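Long-range contacts in polyketide synthase PksJ (PDB 4J1Q), which catalyses, as the ketoreductase domain of a bacillaene polyketide synthase, the stereoselective NADPH-dependent reduction of alpha- and beta-keto groups on the growing chain: residues M25-W30 with G183-V188; A124-L129 with A142-I147; M197-E202 with K417-G422; G203-T208 with T283-I288. All coordinates share one frame; numbering follows the deposited sequence.

From the N terminus, strand 22-31 pairs in contact 1 with strand 178-186, some 150 residues later, and so closes a long loop. Contact 2, within that loop, packs the start of helix 126-136 on strand 140-147, and Trp30 of contact 1 touches Glu146 of contact 2. The chain then enters the linker 197-202, whose meeting with helix 412-425 in contact 3 closes a second long loop. Inside it, contact 4 joins strands 204-208 and 286-289 beside the NADPH. Contacts 3 and 4 meet through Arg200 and Tyr205, and Met25 of contact 1 packs on helix 412-425, so the first strand, that helix and, through the linker, the strands near NADPH are in contact.

Contact 1 (M25-W30 with G183-V188); sequences MLEPVW and GWREMV
An antiparallel strand pair joins Met25-Trp30 to Gly183-Val188, bringing the first strand of the chain beside strand 178-186. Val29 and Gly183 bond in both directions, Val29 N to Gly183 O at 2.8 Å and Gly183 N to Val29 O at 2.9 Å. Arg185 N donates to Glu27 O, while the return bond from Glu27 N is bent and weak. Beyond the last bridge, Met187 N reaches Met25 O at 3.1 Å in an almost straight bond (170°). Leu26, Pro28, Trp184 and Glu186 share one face. There the six-membered part of the Trp184 indole leans obliquely against Pro28, CZ3 lying 3.6 Å from Pro28 CD, and CE3 meets Leu26 CB at 3.9 Å. Leu26 CD2 points the other way, to Glu186 CA. On the other face Val29 CG2 presses on Arg185 CB. Met187 folds back across Glu27 at about a right angle: its bend at the thioether (chi3 69°) keeps CE 3.8 Å from Glu27 CG, and SD is 3.4 Å from Glu27 CB. Leu26 also bonds through its backbone to Phe431, whose ring meets Trp184. Such two-sided pairing is characteristic of a strand inside a beta-sheet, here strand 22-31 between 178-186 and 429-435.

Contact 2 (A124-L129 with A142-I147); sequences AGVSGL and AQVIEI
This is a buried helix-on-strand packing contact within the beta-alpha-beta unit formed by strand 108-115, helix 126-136 and strand 140-147. The turn that leads into the helix, and its first residues, lie over one face of the last strand. Val144 is the central side chain, its CB directed at the helix and its two methyls dividing the work. CG1, set between the backbone N and the carbonyl carbon (chi1 47°), meets Ser127 CB at 3.9 Å. The other methyl, CG2, faces Val126 CG1 at 4.2 Å and lies equally far from Ala124 O; the two valine side chains run alongside, oppositely directed. Two residues along the strand, Glu146 sends its extended chain (chi2 162°) toward the 3-10 turn that precedes the helix, where Ala124 CB rests against the carboxylate carbon CD at 3.9 Å. That methyl also lies 4.1 Å from Glu146 CG, so it touches both the stem and the head of the side chain. Glu146 OE1 makes a salt bridge with Arg173, on the next strand, 171-175. Around the pair, Val126 packs on Ala112 and Met89, and Val144 on Val114. No hydrogen bond crosses between the two segments: methyl and methylene packing joins them, and the charge of the buried carboxylate, which lies against a methyl group on this side, is probably balanced by the salt bridge to Arg173, an arrangement that would favour its ionised form.

Contact 3 (M197-E202 with K417-G422); sequences MPWRDE and KAFYQG
The ring of Tyr420, on helix 412-425, is met on one face and at its edge by three consecutive residues of the linker, Met197, Pro198 and Trp199. The contact over the ring comes from Met197, whose chain runs extended beyond CG across one face. Its CG stands 3.7 Å from the ring centroid in a CH-pi contact, and SD follows at 4.3 Å, close to the ring normal, as a Met-aromatic contact. The terminal CE completes the crossing 3.5 Å from Tyr420 CE2. Apolar packing at the rim belongs to Pro198, whose CD lies in the ring plane 3.5 Å from Tyr420 CE1. Phe419 CD2 lies over the opposite face of the tyrosine, near the rim, and Phe419 also extends CE2 to Trp199 CZ2 at 4.0 Å.

The polar interaction is a hydrogen bond from Trp199 NE1 to Tyr420 OH, modelled at a very short 2.3 Å, so that its exact length is doubtful. Each ring presents its edge to this bond, and the indole's five-membered ring and the phenol stand almost perpendicular, their planes 87° apart. Trp199 CG lies anti to its carbonyl carbon (chi1 -49°), and the indole is thereby swung back toward the helix. Pro198 CG sits over one indole face. A weak hydrogen bond links Tyr420 OH to Glu221 on helix 213-226, which also packs against Trp199 through Ile222 and Arg225. The chemistry is that of apolar and Met-aromatic packing round one phenol ring, with a probable polar link at its edge, where the linker lies between helices 412-425 and 213-226.

Contact 4 (G203-T208 with T283-I288); sequences GVYLIT and TLNGII
The Tyr205 ring turns its edge to the backbone at Asn285 and Gly286: Asn285 O and Gly286 CA lie in its plane, the latter 3.6 Å from Tyr205 CD1. The phenol OH is hydrogen-bonded to Arg200 N, and Trp199 meets the ring edge-to-face. Beyond this aromatic end the strands run parallel. Leu206 bonds through both its N and its O, donating to Gly286 O at 3.1 Å and accepting from Ile288 N at 2.9 Å. Thr208 N then bonds to Ile288 O at 3.0 Å. Leu206 also carries the apolar packing on its face: with CG held between the backbone N and the carbonyl carbon (chi1 81°), CD2 wedges 3.3 Å from both Leu284 CD2 and Ile287 CD1. On the face shared with Tyr205, Ile207 and Ile288 lie side by side, their CG2 methyls 3.7 Å apart. The side chain of Thr208 is about 6 Å from NADPH, and the turn that follows holds a glycine-rich pattern consistent with dinucleotide binding. The three bonds at Leu206 and Thr208, with aliphatic packing on both faces, imply a mainly apolar, hydrogen-bonded part of the Rossmann-fold core that ends near the cofactor.

Contact 1 (M25-W30 with G183-V188)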
loop_
_atom_site.group_PDB
_atom_site.type_symbol
_atom_site.label_atom_id
_atom_site.label_comp_id
_atom_site.label_asym_id
_atom_site.label_seq_id
_atom_site.Cartn_x
_atom_site.Cartn_y
_atom_site.Cartn_z
ATOM N N MET A 25 -14.056 9.969 4.058
ATOM C CA MET A 25 -12.775 9.553 4.633
ATOM C C MET A 25 -12.932 8.306 5.514
ATOM O O MET A 25 -13.725 8.333 6.419
ATOM C CB MET A 25 -12.206 10.690 5.463
ATOM C CG MET A 25 -10.777 10.478 5.933
ATOM S SD MET A 25 -9.787 12.008 5.823
ATOM C CE MET A 25 -8.432 11.600 6.922
ATOM N N LEU A 26 -12.157 7.241 5.268
ATOM C CA LEU A 26 -12.443 5.910 5.826
ATOM C C LEU A 26 -11.273 5.234 6.551
ATOM O O LEU A 26 -10.101 5.484 6.291
ATOM C CB LEU A 26 -12.941 4.961 4.736
ATOM C CG LEU A 26 -14.189 5.376 3.976
ATOM C CD1 LEU A 26 -14.469 4.370 2.862
ATOM C CD2 LEU A 26 -15.348 5.506 4.952
ATOM N N GLU A 27 -11.589 4.217 7.315
ATOM C CA GLU A 27 -10.570 3.649 8.140
ATOM C C GLU A 27 -10.846 2.163 8.324
ATOM O O GLU A 27 -11.994 1.791 8.500
ATOM C CB GLU A 27 -10.545 4.423 9.441
ATOM C CG GLU A 27 -9.436 4.027 10.378
ATOM C CD GLU A 27 -9.838 2.846 11.218
ATOM O OE1 GLU A 27 -11.065 2.671 11.395
ATOM O OE2 GLU A 27 -8.937 2.094 11.669
ATOM N N PRO A 28 -9.850 1.295 8.042
ATOM C CA PRO A 28 -10.118 -0.169 7.924
ATOM C C PRO A 28 -10.461 -0.802 9.279
ATOM O O PRO A 28 -9.867 -0.427 10.274
ATOM C CB PRO A 28 -8.771 -0.725 7.444
ATOM C CG PRO A 28 -7.765 0.232 8.002
ATOM C CD PRO A 28 -8.413 1.593 7.865
ATOM N N VAL A 29 -11.389 -1.759 9.319
ATOM C CA VAL A 29 -11.780 -2.393 10.589
ATOM C C VAL A 29 -11.937 -3.913 10.455
ATOM O O VAL A 29 -12.437 -4.414 9.450
ATOM C CB VAL A 29 -13.067 -1.775 11.174
ATOM C CG1 VAL A 29 -13.292 -2.278 12.589
ATOM C CG2 VAL A 29 -12.964 -0.257 11.191
ATOM N N TRP A 30 -11.449 -4.643 11.447
ATOM C CA TRP A 30 -11.814 -6.031 11.621
ATOM C C TRP A 30 -13.107 -6.164 12.356
ATOM O O TRP A 30 -13.191 -5.820 13.536
ATOM C CB TRP A 30 -10.725 -6.738 12.380
ATOM C CG TRP A 30 -9.452 -6.817 11.590
ATOM C CD1 TRP A 30 -8.253 -6.169 11.842
ATOM C CD2 TRP A 30 -9.225 -7.576 10.343
ATOM N NE1 TRP A 30 -7.313 -6.531 10.918
ATOM C CE2 TRP A 30 -7.836 -7.349 9.982
ATOM C CE3 TRP A 30 -10.000 -8.412 9.555
ATOM C CZ2 TRP A 30 -7.278 -7.909 8.855
ATOM C CZ3 TRP A 30 -9.419 -9.004 8.443
ATOM C CH2 TRP A 30 -8.088 -8.766 8.102
ATOM N N GLY A 183 -13.451 -4.494 6.682
ATOM C CA GLY A 183 -14.397 -3.583 6.057
ATOM C C GLY A 183 -13.999 -2.154 6.444
ATOM O O GLY A 183 -12.926 -1.940 6.994
ATOM N N TRP A 184 -14.901 -1.197 6.248
ATOM C CA TRP A 184 -14.550 0.215 6.298
ATOM C C TRP A 184 -15.438 0.972 7.242
ATOM O O TRP A 184 -16.611 1.199 6.940
ATOM C CB TRP A 184 -14.647 0.832 4.908
ATOM C CG TRP A 184 -13.569 0.373 3.967
ATOM C CD1 TRP A 184 -13.700 -0.447 2.840
ATOM C CD2 TRP A 184 -12.139 0.694 4.042
ATOM N NE1 TRP A 184 -12.478 -0.641 2.234
ATOM C CE2 TRP A 184 -11.499 -0.002 2.917
ATOM C CE3 TRP A 184 -11.353 1.451 4.902
ATOM C CZ2 TRP A 184 -10.135 0.097 2.676
ATOM C CZ3 TRP A 184 -9.983 1.535 4.661
ATOM C CH2 TRP A 184 -9.388 0.886 3.567
ATOM N N ARG A 185 -14.884 1.381 8.385
ATOM C CA ARG A 185 -15.555 2.324 9.281
ATOM C C ARG A 185 -15.219 3.770 8.944
ATOM O O ARG A 185 -14.037 4.159 8.871
ATOM C CB ARG A 185 -15.239 2.028 10.754
ATOM C CG ARG A 185 -16.127 2.787 11.743
ATOM C CD ARG A 185 -16.344 2.025 13.056
ATOM N NE ARG A 185 -15.100 1.810 13.803
ATOM C CZ ARG A 185 -14.471 2.742 14.522
ATOM N NH1 ARG A 185 -14.970 3.967 14.618
ATOM N NH2 ARG A 185 -13.327 2.456 15.133
ATOM N N GLU A 186 -16.263 4.567 8.746
ATOM C CA GLU A 186 -16.115 5.995 8.504
ATOM C C GLU A 186 -15.443 6.735 9.663
ATOM O O GLU A 186 -15.582 6.366 10.822
ATOM C CB GLU A 186 -17.460 6.638 8.163
ATOM C CG GLU A 186 -17.347 8.045 7.607
ATOM C CD GLU A 186 -18.691 8.722 7.410
ATOM O OE1 GLU A 186 -18.723 9.869 6.910
ATOM O OE2 GLU A 186 -19.723 8.098 7.736
ATOM N N MET A 187 -14.649 7.736 9.317
ATOM C CA MET A 187 -14.050 8.628 10.299
ATOM C C MET A 187 -14.740 9.988 10.221
ATOM O O MET A 187 -15.113 10.440 9.135
ATOM C CB MET A 187 -12.554 8.782 10.027
ATOM C CG MET A 187 -11.928 7.572 9.354
ATOM S SD MET A 187 -10.173 7.775 8.957
ATOM C CE MET A 187 -9.456 7.778 10.592
ATOM N N VAL A 188 -14.903 10.639 11.361
ATOM C CA VAL A 188 -15.595 11.929 11.364
ATOM C C VAL A 188 -14.869 12.967 12.207
ATOM O O VAL A 188 -14.114 12.599 13.099
ATOM C CB VAL A 188 -17.043 11.792 11.851
ATOM C CG1 VAL A 188 -17.625 13.173 12.111
ATOM C CG2 VAL A 188 -17.881 11.026 10.839
#

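Contact 2 (A124-L129 with A142-I147)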
loop_
_atom_site.group_PDB
_atom_site.type_symbol
_atom_site.label_atom_id
_atom_site.label_comp_id
_atom_site.label_asym_id
_atom_site.label_seq_id
_atom_site.Cartn_x
_atom_site.Cartn_y
_atom_site.Cartn_z
ATOM N N ALA A 124 0.252 -10.164 3.719
ATOM C CA ALA A 124 -1.168 -9.820 3.652
ATOM C C ALA A 124 -1.416 -8.775 2.557
ATOM O O ALA A 124 -2.540 -8.634 2.038
ATOM C CB ALA A 124 -1.653 -9.285 5.004
ATOM N N GLY A 125 -0.370 -8.012 2.244
ATOM C CA GLY A 125 -0.390 -7.146 1.076
ATOM C C GLY A 125 -0.834 -7.807 -0.229
ATOM O O GLY A 125 -1.253 -7.124 -1.161
ATOM N N VAL A 126 -0.677 -9.117 -0.340
ATOM C CA VAL A 126 -1.055 -9.808 -1.573
ATOM C C VAL A 126 -2.508 -9.469 -1.929
ATOM O O VAL A 126 -2.951 -9.636 -3.058
ATOM C CB VAL A 126 -0.891 -11.322 -1.461
ATOM C CG1 VAL A 126 -1.923 -11.897 -0.505
ATOM C CG2 VAL A 126 -1.018 -11.954 -2.840
ATOM N N SER A 127 -3.228 -8.928 -0.966
ATOM C CA SER A 127 -4.598 -8.501 -1.201
ATOM C C SER A 127 -4.804 -7.434 -2.295
ATOM O O SER A 127 -5.830 -7.439 -2.976
ATOM C CB SER A 127 -5.188 -7.967 0.078
ATOM O OG SER A 127 -6.459 -7.422 -0.211
ATOM N N GLY A 128 -3.885 -6.475 -2.411
ATOM C CA GLY A 128 -3.903 -5.554 -3.552
ATOM C C GLY A 128 -3.923 -6.290 -4.878
ATOM O O GLY A 128 -4.691 -5.943 -5.787
ATOM N N LEU A 129 -3.052 -7.291 -5.012
ATOM C CA LEU A 129 -3.013 -8.107 -6.224
ATOM C C LEU A 129 -4.344 -8.871 -6.460
ATOM O O LEU A 129 -4.848 -8.911 -7.593
ATOM C CB LEU A 129 -1.803 -9.070 -6.211
ATOM C CG LEU A 129 -1.492 -10.043 -7.375
ATOM C CD1 LEU A 129 -1.557 -9.443 -8.755
ATOM C CD2 LEU A 129 -0.117 -10.643 -7.212
ATOM N N ALA A 142 -11.052 -14.398 -4.992
ATOM C CA ALA A 142 -9.754 -14.381 -4.338
ATOM C C ALA A 142 -9.844 -13.891 -2.890
ATOM O O ALA A 142 -10.326 -12.788 -2.624
ATOM C CB ALA A 142 -8.769 -13.545 -5.135
ATOM N N GLN A 143 -9.379 -14.718 -1.953
ATOM C CA GLN A 143 -9.442 -14.375 -0.539
ATOM C C GLN A 143 -8.073 -14.438 0.072
ATOM O O GLN A 143 -7.308 -15.350 -0.194
ATOM C CB GLN A 143 -10.388 -15.310 0.241
ATOM C CG GLN A 143 -11.853 -15.148 -0.116
ATOM C CD GLN A 143 -12.742 -16.281 0.412
ATOM O OE1 GLN A 143 -12.285 -17.401 0.643
ATOM N NE2 GLN A 143 -14.024 -15.986 0.583
ATOM N N VAL A 144 -7.788 -13.476 0.935
ATOM C CA VAL A 144 -6.582 -13.545 1.723
ATOM C C VAL A 144 -6.995 -13.830 3.153
ATOM O O VAL A 144 -7.964 -13.261 3.646
ATOM C CB VAL A 144 -5.791 -12.228 1.623
ATOM C CG1 VAL A 144 -6.745 -11.070 1.833
ATOM C CG2 VAL A 144 -4.669 -12.197 2.641
ATOM N N ILE A 145 -6.378 -14.844 3.739
ATOM C CA ILE A 145 -6.772 -15.327 5.050
ATOM C C ILE A 145 -5.568 -15.297 5.976
ATOM O O ILE A 145 -4.614 -16.060 5.801
ATOM C CB ILE A 145 -7.321 -16.764 4.966
ATOM C CG1 ILE A 145 -8.676 -16.773 4.244
ATOM C CG2 ILE A 145 -7.421 -17.376 6.360
ATOM C CD1 ILE A 145 -8.964 -18.063 3.509
ATOM N N GLU A 146 -5.621 -14.411 6.961
ATOM C CA GLU A 146 -4.497 -14.194 7.865
ATOM C C GLU A 146 -4.717 -15.028 9.126
ATOM O O GLU A 146 -5.793 -14.993 9.714
ATOM C CB GLU A 146 -4.397 -12.704 8.239
ATOM C CG GLU A 146 -4.233 -11.766 7.046
ATOM C CD GLU A 146 -4.564 -10.305 7.364
ATOM O OE1 GLU A 146 -4.086 -9.764 8.400
ATOM O OE2 GLU A 146 -5.284 -9.683 6.550
ATOM N N ILE A 147 -3.706 -15.785 9.535
ATOM C CA ILE A 147 -3.883 -16.755 10.609
ATOM C C ILE A 147 -2.780 -16.609 11.631
ATOM O O ILE A 147 -1.598 -16.670 11.290
ATOM C CB ILE A 147 -3.846 -18.187 10.078
ATOM C CG1 ILE A 147 -5.007 -18.417 9.115
ATOM C CG2 ILE A 147 -3.860 -19.188 11.233
ATOM C CD1 ILE A 147 -4.940 -19.742 8.389
#

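Contact 3 (M197-E202 with K417-G422)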
loop_
_atom_site.group_PDB
_atom_site.type_symbol
_atom_site.label_atom_id
_atom_site.label_comp_id
_atom_site.label_asym_id
_atom_site.label_seq_id
_atom_site.Cartn_x
_atom_site.Cartn_y
_atom_site.Cartn_z
ATOM N N MET A 197 -0.899 20.705 13.147
ATOM C CA MET A 197 0.122 20.371 12.164
ATOM C C MET A 197 1.423 19.870 12.755
ATOM O O MET A 197 1.737 20.143 13.909
ATOM C CB MET A 197 0.373 21.549 11.249
ATOM C CG MET A 197 -0.894 21.987 10.547
ATOM S SD MET A 197 -0.686 23.559 9.702
ATOM C CE MET A 197 -2.178 23.561 8.713
ATOM N N PRO A 198 2.171 19.101 11.968
ATOM C CA PRO A 198 3.338 18.369 12.439
ATOM C C PRO A 198 4.653 19.130 12.239
ATOM O O PRO A 198 5.724 18.621 12.591
ATOM C CB PRO A 198 3.332 17.127 11.549
ATOM C CG PRO A 198 2.722 17.604 10.268
ATOM C CD PRO A 198 1.639 18.546 10.713
ATOM N N TRP A 199 4.575 20.315 11.651
ATOM C CA TRP A 199 5.775 21.049 11.239
ATOM C C TRP A 199 6.586 21.634 12.373
ATOM O O TRP A 199 6.044 22.282 13.271
ATOM C CB TRP A 199 5.394 22.139 10.257
ATOM C CG TRP A 199 4.511 21.648 9.148
ATOM C CD1 TRP A 199 3.272 22.154 8.753
ATOM C CD2 TRP A 199 4.740 20.482 8.286
ATOM N NE1 TRP A 199 2.789 21.455 7.663
ATOM C CE2 TRP A 199 3.603 20.424 7.362
ATOM C CE3 TRP A 199 5.751 19.552 8.170
ATOM C CZ2 TRP A 199 3.503 19.466 6.382
ATOM C CZ3 TRP A 199 5.649 18.581 7.170
ATOM C CH2 TRP A 199 4.545 18.529 6.304
ATOM N N ARG A 200 7.901 21.407 12.328
ATOM C CA ARG A 200 8.872 22.184 13.104
ATOM C C ARG A 200 9.533 23.226 12.215
ATOM O O ARG A 200 10.126 22.893 11.180
ATOM C CB ARG A 200 9.952 21.271 13.685
ATOM C CG ARG A 200 9.431 20.275 14.699
ATOM C CD ARG A 200 10.553 19.408 15.234
ATOM N NE ARG A 200 10.037 18.427 16.184
ATOM C CZ ARG A 200 10.772 17.480 16.754
ATOM N NH1 ARG A 200 12.067 17.387 16.472
ATOM N NH2 ARG A 200 10.210 16.620 17.592
ATOM N N ASP A 201 9.474 24.483 12.663
ATOM C CA ASP A 201 9.890 25.619 11.848
ATOM C C ASP A 201 11.331 25.467 11.403
ATOM O O ASP A 201 11.660 25.708 10.244
ATOM C CB ASP A 201 9.709 26.938 12.594
ATOM C CG ASP A 201 8.283 27.460 12.520
ATOM O OD1 ASP A 201 7.787 27.728 11.401
ATOM O OD2 ASP A 201 7.649 27.592 13.585
ATOM N N GLU A 202 12.178 24.990 12.304
ATOM C CA GLU A 202 13.449 24.430 11.874
ATOM C C GLU A 202 13.378 22.901 11.839
ATOM O O GLU A 202 12.452 22.307 12.387
ATOM C CB GLU A 202 14.594 24.925 12.765
ATOM C CG GLU A 202 14.747 26.445 12.786
ATOM C CD GLU A 202 16.175 26.907 13.028
ATOM O OE1 GLU A 202 16.805 26.410 13.987
ATOM O OE2 GLU A 202 16.649 27.800 12.283
ATOM N N LYS A 417 -5.945 19.173 3.598
ATOM C CA LYS A 417 -6.802 19.081 4.760
ATOM C C LYS A 417 -6.905 17.643 5.248
ATOM O O LYS A 417 -6.689 17.360 6.423
ATOM C CB LYS A 417 -8.185 19.677 4.481
ATOM C CG LYS A 417 -8.155 21.181 4.238
ATOM C CD LYS A 417 -9.544 21.753 3.977
ATOM C CE LYS A 417 -9.457 23.150 3.354
ATOM N NZ LYS A 417 -10.760 23.876 3.400
ATOM N N ALA A 418 -7.145 16.725 4.319
ATOM C CA ALA A 418 -7.207 15.302 4.645
ATOM C C ALA A 418 -5.867 14.809 5.195
ATOM O O ALA A 418 -5.808 14.058 6.155
ATOM C CB ALA A 418 -7.584 14.513 3.413
ATOM N N PHE A 419 -4.792 15.321 4.631
ATOM C CA PHE A 419 -3.474 14.988 5.114
ATOM C C PHE A 419 -3.301 15.360 6.574
ATOM O O PHE A 419 -2.834 14.543 7.356
ATOM C CB PHE A 419 -2.420 15.662 4.261
ATOM C CG PHE A 419 -1.019 15.499 4.787
ATOM C CD1 PHE A 419 -0.285 14.344 4.534
ATOM C CD2 PHE A 419 -0.388 16.566 5.448
ATOM C CE1 PHE A 419 1.023 14.224 4.981
ATOM C CE2 PHE A 419 0.925 16.464 5.875
ATOM C CZ PHE A 419 1.655 15.316 5.599
ATOM N N TYR A 420 -3.680 16.590 6.936
ATOM C CA TYR A 420 -3.591 17.045 8.321
ATOM C C TYR A 420 -4.562 16.295 9.243
ATOM O O TYR A 420 -4.185 15.840 10.325
ATOM C CB TYR A 420 -3.799 18.574 8.423
ATOM C CG TYR A 420 -2.602 19.370 7.932
ATOM C CD1 TYR A 420 -1.341 19.134 8.460
ATOM C CD2 TYR A 420 -2.713 20.278 6.884
ATOM C CE1 TYR A 420 -0.217 19.777 7.970
ATOM C CE2 TYR A 420 -1.596 20.946 6.388
ATOM C CZ TYR A 420 -0.349 20.696 6.945
ATOM O OH TYR A 420 0.772 21.377 6.504
ATOM N N GLN A 421 -5.794 16.112 8.783
ATOM C CA GLN A 421 -6.764 15.341 9.544
ATOM C C GLN A 421 -6.289 13.902 9.784
ATOM O O GLN A 421 -6.617 13.300 10.811
ATOM C CB GLN A 421 -8.092 15.295 8.804
ATOM C CG GLN A 421 -8.863 16.595 8.783
ATOM C CD GLN A 421 -10.183 16.448 8.058
ATOM O OE1 GLN A 421 -10.753 15.358 7.998
ATOM N NE2 GLN A 421 -10.666 17.542 7.487
ATOM N N GLY A 422 -5.557 13.341 8.820
ATOM C CA GLY A 422 -5.107 11.955 8.924
ATOM C C GLY A 422 -4.053 11.806 9.996
ATOM O O GLY A 422 -4.003 10.810 10.689
#

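Contact 4 (G203-T208 with T283-I288)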
loop_
_atom_site.group_PDB
_atom_site.type_symbol
_atom_site.label_atom_id
_atom_site.label_comp_id
_atom_site.label_asym_id
_atom_site.label_seq_id
_atom_site.Cartn_x
_atom_site.Cartn_y
_atom_site.Cartn_z
ATOM N N GLY A 203 14.356 22.264 11.211
ATOM C CA GLY A 203 14.393 20.807 11.170
ATOM C C GLY A 203 14.067 20.199 9.810
ATOM O O GLY A 203 13.542 20.872 8.927
ATOM N N VAL A 204 14.355 18.909 9.662
ATOM C CA VAL A 204 14.535 18.321 8.349
ATOM C C VAL A 204 13.396 17.386 7.936
ATOM O O VAL A 204 12.997 16.504 8.695
ATOM C CB VAL A 204 15.876 17.579 8.239
ATOM C CG1 VAL A 204 16.047 17.008 6.840
ATOM C CG2 VAL A 204 17.018 18.528 8.560
ATOM N N TYR A 205 12.896 17.587 6.716
ATOM C CA TYR A 205 11.928 16.704 6.105
ATOM C C TYR A 205 12.472 16.266 4.756
ATOM O O TYR A 205 13.040 17.075 4.014
ATOM C CB TYR A 205 10.574 17.412 5.943
ATOM C CG TYR A 205 10.064 18.020 7.239
ATOM C CD1 TYR A 205 9.833 17.219 8.365
ATOM C CD2 TYR A 205 9.916 19.406 7.378
ATOM C CE1 TYR A 205 9.427 17.779 9.578
ATOM C CE2 TYR A 205 9.501 19.972 8.580
ATOM C CZ TYR A 205 9.282 19.165 9.679
ATOM O OH TYR A 205 8.890 19.748 10.869
ATOM N N LEU A 206 12.364 14.965 4.479
ATOM C CA LEU A 206 12.556 14.447 3.139
ATOM C C LEU A 206 11.322 13.829 2.507
ATOM O O LEU A 206 10.466 13.237 3.170
ATOM C CB LEU A 206 13.746 13.486 3.050
ATOM C CG LEU A 206 13.583 12.035 3.489
ATOM C CD1 LEU A 206 14.596 11.152 2.786
ATOM C CD2 LEU A 206 13.828 11.994 4.980
ATOM N N ILE A 207 11.273 13.957 1.191
ATOM C CA ILE A 207 10.232 13.382 0.404
ATOM C C ILE A 207 10.919 12.582 -0.688
ATOM O O ILE A 207 11.571 13.158 -1.580
ATOM C CB ILE A 207 9.351 14.483 -0.215
ATOM C CG1 ILE A 207 9.048 15.576 0.819
ATOM C CG2 ILE A 207 8.080 13.874 -0.795
ATOM C CD1 ILE A 207 8.061 16.628 0.352
ATOM N N THR A 208 10.872 11.253 -0.563
ATOM C CA THR A 208 11.281 10.403 -1.649
ATOM C C THR A 208 10.215 10.503 -2.705
ATOM O O THR A 208 9.056 10.693 -2.378
ATOM C CB THR A 208 11.416 8.947 -1.211
ATOM O OG1 THR A 208 10.115 8.386 -1.011
ATOM C CG2 THR A 208 12.221 8.862 0.064
ATOM N N THR A 283 19.312 16.484 12.246
ATOM C CA THR A 283 18.376 15.379 12.391
ATOM C C THR A 283 17.366 15.293 11.251
ATOM O O THR A 283 17.330 16.142 10.354
ATOM C CB THR A 283 17.622 15.441 13.735
ATOM O OG1 THR A 283 16.849 16.649 13.806
ATOM C CG2 THR A 283 18.601 15.398 14.891
ATOM N N LEU A 284 16.539 14.259 11.304
ATOM C CA LEU A 284 15.413 14.155 10.414
ATOM C C LEU A 284 14.125 14.313 11.219
ATOM O O LEU A 284 13.908 13.588 12.178
ATOM C CB LEU A 284 15.467 12.787 9.736
ATOM C CG LEU A 284 14.825 12.616 8.369
ATOM C CD1 LEU A 284 15.099 13.814 7.467
ATOM C CD2 LEU A 284 15.371 11.328 7.766
ATOM N N ASN A 285 13.289 15.275 10.839
ATOM C CA ASN A 285 12.015 15.515 11.535
ATOM C C ASN A 285 10.816 14.801 10.920
ATOM O O ASN A 285 9.723 14.846 11.469
ATOM C CB ASN A 285 11.712 17.004 11.595
ATOM C CG ASN A 285 12.633 17.743 12.534
ATOM O OD1 ASN A 285 13.200 17.156 13.468
ATOM N ND2 ASN A 285 12.821 19.029 12.269
ATOM N N GLY A 286 11.001 14.200 9.752
ATOM C CA GLY A 286 9.863 13.700 9.001
ATOM C C GLY A 286 10.250 13.107 7.665
ATOM O O GLY A 286 11.220 13.548 7.039
ATOM N N ILE A 287 9.502 12.097 7.242
ATOM C CA ILE A 287 9.692 11.464 5.931
ATOM C C ILE A 287 8.347 11.239 5.287
ATOM O O ILE A 287 7.431 10.746 5.937
ATOM C CB ILE A 287 10.368 10.101 6.070
ATOM C CG1 ILE A 287 11.611 10.223 6.945
ATOM C CG2 ILE A 287 10.724 9.527 4.714
ATOM C CD1 ILE A 287 12.717 9.286 6.541
ATOM N N ILE A 288 8.203 11.670 4.036
ATOM C CA ILE A 288 7.158 11.153 3.162
ATOM C C ILE A 288 7.793 10.210 2.182
ATOM O O ILE A 288 8.786 10.560 1.550
ATOM C CB ILE A 288 6.470 12.267 2.368
ATOM C CG1 ILE A 288 5.478 13.015 3.266
ATOM C CG2 ILE A 288 5.748 11.702 1.167
ATOM C CD1 ILE A 288 5.653 14.507 3.239
#